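Local structure of Bd3459 (Bdellovibrio bacteriovorus, 5CEC) at residues A69-V81 with L244-A256. The protein probably acts as a serine-type D-Ala-D-Ala carboxypeptidase or endopeptidase on cell-wall peptides, and is bound by an ankyrin-repeat immunity protein. The protein carries 1 engineered substitution. Sequence-based numbering, arbitrary orientation.
With SO4 (sulfate ion), chain C; SO4 (sulfate ion), chain D.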
# COMPACT_ATOMS: atom_id res chain seq x y z
N ALA A 69 -11.58 3.47 4.25
CA ALA A 69 -10.12 3.42 4.45
C ALA A 69 -9.43 3.69 3.11
O ALA A 69 -9.94 4.48 2.30
CB ALA A 69 -9.68 2.10 5.10
N SER A 70 -8.31 3.02 2.83
CA SER A 70 -7.50 3.39 1.67
C SER A 70 -8.07 2.97 0.32
O SER A 70 -7.49 3.34 -0.70
CB SER A 70 -6.04 2.91 1.82
OG SER A 70 -5.35 3.70 2.78
N ILE A 71 -9.19 2.25 0.24
CA ILE A 71 -9.83 2.16 -1.09
C ILE A 71 -10.32 3.52 -1.57
O ILE A 71 -10.51 3.72 -2.78
CB ILE A 71 -10.88 1.06 -1.22
CG1 ILE A 71 -12.21 1.43 -0.54
CG2 ILE A 71 -10.31 -0.27 -0.82
CD1 ILE A 71 -13.30 0.38 -0.71
N SER A 72 -10.42 4.49 -0.67
CA SER A 72 -10.56 5.89 -1.06
C SER A 72 -9.58 6.30 -2.16
O SER A 72 -9.86 7.15 -2.99
CB SER A 72 -10.29 6.82 0.12
OG SER A 72 -11.25 6.71 1.13
N LYS A 73 -8.37 5.73 -2.11
CA LYS A 73 -7.33 6.11 -3.10
C LYS A 73 -7.71 5.75 -4.53
O LYS A 73 -7.21 6.38 -5.44
CB LYS A 73 -5.97 5.53 -2.69
CG LYS A 73 -5.47 6.01 -1.33
CD LYS A 73 -4.06 5.55 -1.05
CE LYS A 73 -3.49 6.16 0.20
NZ LYS A 73 -4.12 5.65 1.44
N VAL A 74 -8.58 4.76 -4.70
CA VAL A 74 -9.05 4.45 -6.05
C VAL A 74 -9.96 5.58 -6.58
O VAL A 74 -9.95 5.90 -7.76
CB VAL A 74 -9.76 3.10 -6.12
CG1 VAL A 74 -10.17 2.81 -7.55
CG2 VAL A 74 -8.86 1.97 -5.63
N VAL A 75 -10.72 6.20 -5.68
CA VAL A 75 -11.56 7.34 -6.06
C VAL A 75 -10.68 8.53 -6.43
O VAL A 75 -10.87 9.19 -7.46
CB VAL A 75 -12.54 7.71 -4.94
CG1 VAL A 75 -13.49 8.79 -5.42
CG2 VAL A 75 -13.38 6.49 -4.52
N THR A 76 -9.66 8.77 -5.61
CA THR A 76 -8.68 9.85 -5.94
C THR A 76 -7.98 9.57 -7.30
O THR A 76 -7.74 10.49 -8.06
CB THR A 76 -7.69 9.98 -4.79
OG1 THR A 76 -8.44 10.21 -3.59
CG2 THR A 76 -6.69 11.09 -5.02
N THR A 77 -7.68 8.29 -7.55
CA THR A 77 -7.07 7.84 -8.81
C THR A 77 -7.99 8.21 -9.97
O THR A 77 -7.52 8.79 -10.95
CB THR A 77 -6.80 6.34 -8.75
OG1 THR A 77 -5.83 6.09 -7.74
CG2 THR A 77 -6.27 5.81 -10.01
N LEU A 78 -9.27 7.89 -9.87
CA LEU A 78 -10.23 8.24 -10.94
C LEU A 78 -10.24 9.76 -11.15
O LEU A 78 -10.18 10.23 -12.30
CB LEU A 78 -11.63 7.77 -10.55
CG LEU A 78 -12.75 8.27 -11.45
CD1 LEU A 78 -12.57 7.83 -12.90
CD2 LEU A 78 -14.10 7.84 -10.94
N TRP A 79 -10.34 10.52 -10.07
CA TRP A 79 -10.42 11.98 -10.18
C TRP A 79 -9.18 12.50 -10.92
O TRP A 79 -9.31 13.30 -11.86
CB TRP A 79 -10.55 12.64 -8.80
CG TRP A 79 -10.86 14.07 -8.80
CD1 TRP A 79 -11.43 14.81 -9.83
CD2 TRP A 79 -10.74 14.96 -7.70
NE1 TRP A 79 -11.64 16.09 -9.42
CE2 TRP A 79 -11.22 16.22 -8.13
CE3 TRP A 79 -10.24 14.84 -6.40
CZ2 TRP A 79 -11.26 17.30 -7.30
CZ3 TRP A 79 -10.27 15.94 -5.60
CH2 TRP A 79 -10.74 17.15 -6.05
N ALA A 80 -7.99 12.05 -10.52
CA ALA A 80 -6.76 12.50 -11.14
C ALA A 80 -6.69 12.07 -12.63
O ALA A 80 -6.22 12.84 -13.48
CB ALA A 80 -5.56 12.02 -10.35
N VAL A 81 -7.04 10.82 -12.92
CA VAL A 81 -7.02 10.33 -14.31
C VAL A 81 -7.94 11.18 -15.18
O VAL A 81 -7.58 11.56 -16.29
CB VAL A 81 -7.37 8.83 -14.39
CG1 VAL A 81 -7.71 8.37 -15.81
CG2 VAL A 81 -6.25 8.01 -13.79
N LEU A 244 0.51 7.09 -9.70
CA LEU A 244 -0.66 6.38 -9.18
C LEU A 244 -0.35 4.92 -8.84
O LEU A 244 -0.74 4.42 -7.78
CB LEU A 244 -1.83 6.45 -10.16
CG LEU A 244 -2.38 7.86 -10.37
CD1 LEU A 244 -3.28 7.88 -11.58
CD2 LEU A 244 -3.14 8.40 -9.18
N LYS A 245 0.39 4.25 -9.72
CA LYS A 245 0.81 2.87 -9.45
C LYS A 245 1.60 2.79 -8.14
O LYS A 245 1.34 1.92 -7.30
CB LYS A 245 1.66 2.32 -10.60
CG LYS A 245 2.07 0.87 -10.48
CD LYS A 245 0.99 -0.09 -10.85
CE LYS A 245 1.41 -1.53 -10.55
NZ LYS A 245 0.44 -2.55 -11.01
N ARG A 246 2.57 3.70 -7.97
CA ARG A 246 3.35 3.72 -6.72
C ARG A 246 2.41 3.93 -5.52
O ARG A 246 2.47 3.21 -4.52
CB ARG A 246 4.40 4.79 -6.77
CG ARG A 246 5.31 4.86 -5.57
CD ARG A 246 6.08 3.58 -5.33
NE ARG A 246 7.22 3.80 -4.44
CZ ARG A 246 7.90 2.83 -3.84
NH1 ARG A 246 7.53 1.55 -3.90
NH2 ARG A 246 8.96 3.17 -3.14
N MET A 247 1.51 4.92 -5.66
CA MET A 247 0.57 5.23 -4.56
C MET A 247 -0.27 4.01 -4.18
O MET A 247 -0.46 3.72 -2.99
CB MET A 247 -0.33 6.36 -5.00
CG MET A 247 -1.40 6.71 -3.99
SD MET A 247 -2.56 7.97 -4.59
CE MET A 247 -3.51 7.06 -5.77
N ASN A 248 -0.83 3.35 -5.19
CA ASN A 248 -1.74 2.25 -4.95
C ASN A 248 -1.03 0.93 -4.63
O ASN A 248 -1.66 0.01 -4.12
CB ASN A 248 -2.72 2.10 -6.12
CG ASN A 248 -3.72 3.22 -6.16
OD1 ASN A 248 -4.13 3.72 -5.09
ND2 ASN A 248 -4.09 3.65 -7.36
N ASN A 249 0.28 0.85 -4.88
CA ASN A 249 1.06 -0.31 -4.42
C ASN A 249 1.32 -0.17 -2.91
O ASN A 249 1.10 -1.13 -2.15
CB ASN A 249 2.42 -0.40 -5.13
CG ASN A 249 2.38 -1.10 -6.47
OD1 ASN A 249 1.39 -1.67 -6.88
ND2 ASN A 249 3.51 -1.03 -7.18
N GLN A 250 1.77 1.02 -2.52
CA GLN A 250 2.19 1.29 -1.14
C GLN A 250 1.01 1.59 -0.22
O GLN A 250 1.12 1.44 0.98
CB GLN A 250 3.09 2.51 -1.10
CG GLN A 250 4.41 2.39 -1.81
CD GLN A 250 5.25 3.58 -1.50
OE1 GLN A 250 4.84 4.73 -1.71
NE2 GLN A 250 6.45 3.34 -1.00
N SER A 251 -0.09 2.09 -0.79
CA SER A 251 -1.15 2.77 -0.05
C SER A 251 -0.61 4.09 0.52
O SER A 251 -0.71 4.40 1.71
CB SER A 251 -1.78 1.91 1.02
OG SER A 251 -3.08 2.43 1.30
N ASN A 252 -0.04 4.91 -0.35
CA ASN A 252 0.73 6.08 0.07
C ASN A 252 -0.18 7.29 0.36
O ASN A 252 -0.72 7.90 -0.58
CB ASN A 252 1.77 6.44 -1.01
CG ASN A 252 2.70 7.50 -0.56
OD1 ASN A 252 2.26 8.54 -0.04
ND2 ASN A 252 3.99 7.26 -0.73
N ASN A 253 -0.32 7.62 1.64
CA ASN A 253 -1.19 8.74 2.04
C ASN A 253 -0.70 10.08 1.50
O ASN A 253 -1.53 10.94 1.15
CB ASN A 253 -1.30 8.81 3.54
CG ASN A 253 -2.08 7.66 4.12
OD1 ASN A 253 -2.67 6.84 3.43
ND2 ASN A 253 -2.07 7.61 5.44
N TYR A 254 0.61 10.29 1.50
CA TYR A 254 1.17 11.56 1.06
C TYR A 254 0.79 11.86 -0.38
O TYR A 254 0.34 13.00 -0.71
CB TYR A 254 2.71 11.61 1.23
CG TYR A 254 3.33 12.87 0.70
CD1 TYR A 254 3.47 14.01 1.49
CD2 TYR A 254 3.75 12.96 -0.63
CE1 TYR A 254 4.02 15.18 0.99
CE2 TYR A 254 4.31 14.13 -1.12
CZ TYR A 254 4.45 15.24 -0.32
OH TYR A 254 4.95 16.41 -0.81
N ILE A 255 0.98 10.86 -1.24
CA ILE A 255 0.64 11.07 -2.65
C ILE A 255 -0.86 11.34 -2.79
O ILE A 255 -1.28 12.26 -3.51
CB ILE A 255 1.07 9.90 -3.56
CG1 ILE A 255 2.58 9.63 -3.46
CG2 ILE A 255 0.69 10.15 -5.01
CD1 ILE A 255 3.03 8.36 -4.15
N ALA A 256 -1.67 10.52 -2.13
CA ALA A 256 -3.12 10.61 -2.31
C ALA A 256 -3.64 11.96 -1.81
O ALA A 256 -4.49 12.59 -2.47
CB ALA A 256 -3.82 9.48 -1.57
S SO4 C . -3.62 -0.26 3.55
O1 SO4 C . -2.26 -0.65 4.02
O2 SO4 C . -4.69 -0.98 4.26
O3 SO4 C . -3.73 1.27 3.66
O4 SO4 C . -3.72 -0.52 2.11
S SO4 D . 10.28 -0.07 -1.76
O1 SO4 D . 11.23 -1.18 -1.51
O2 SO4 D . 9.09 -0.57 -2.50
O3 SO4 D . 10.90 1.07 -2.46
O4 SO4 D . 9.76 0.38 -0.44
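Lys73 meets Asn253 and Ser251 through a chain that runs almost fully extended from CG, which is anti to the carbonyl carbon, until a single bend at chi4 (70°) turns the amine aside. NZ then reaches Asn253 OD1 at 2.7 Å, nearly along that amide's C=O axis, with the two side chains crossing at about a right angle. The same amine donates to Ser70 OG, again 2.7 Å from NZ, and makes a weak bond to Ser251 OG; the carbonyl of Ser290 is a further acceptor, so the buried amine is held by several partners. Ser251 has positive phi just past the end of helix 240-250, and its chi1 of -158° turns OG toward Ser70 OG, 3.0 Å away, and the chain C sulfate, to whose O3 Ser251 OG donates at 2.7 Å. The arrangement fits the SxxK and SxN motifs of penicillin-binding proteins, in which Ser70 would be the nucleophile and the sulfate probably marks the substrate-carboxylate site, as Thr358 and Ser360 also bind it.

Further along, Asn248 ND2 gives Thr77 OG1 a nearly straight bond (3.0 Å, 172°) in its amide plane, and also donates to the Val331 carbonyl. Thr77 OG1 in turn donates to Lys73 O, while Met247 CE packs against both. Val81 CG2 rests on Leu244 CD1, 3.7 Å apart.

Helices 72-84 and 240-250 run antiparallel here, with helix 253-262 beside Lys73. Helices 265-277 and 307-322 pack against helix 72-84, and strand 354-361 brings Lys357 against Ser70 and Asn248.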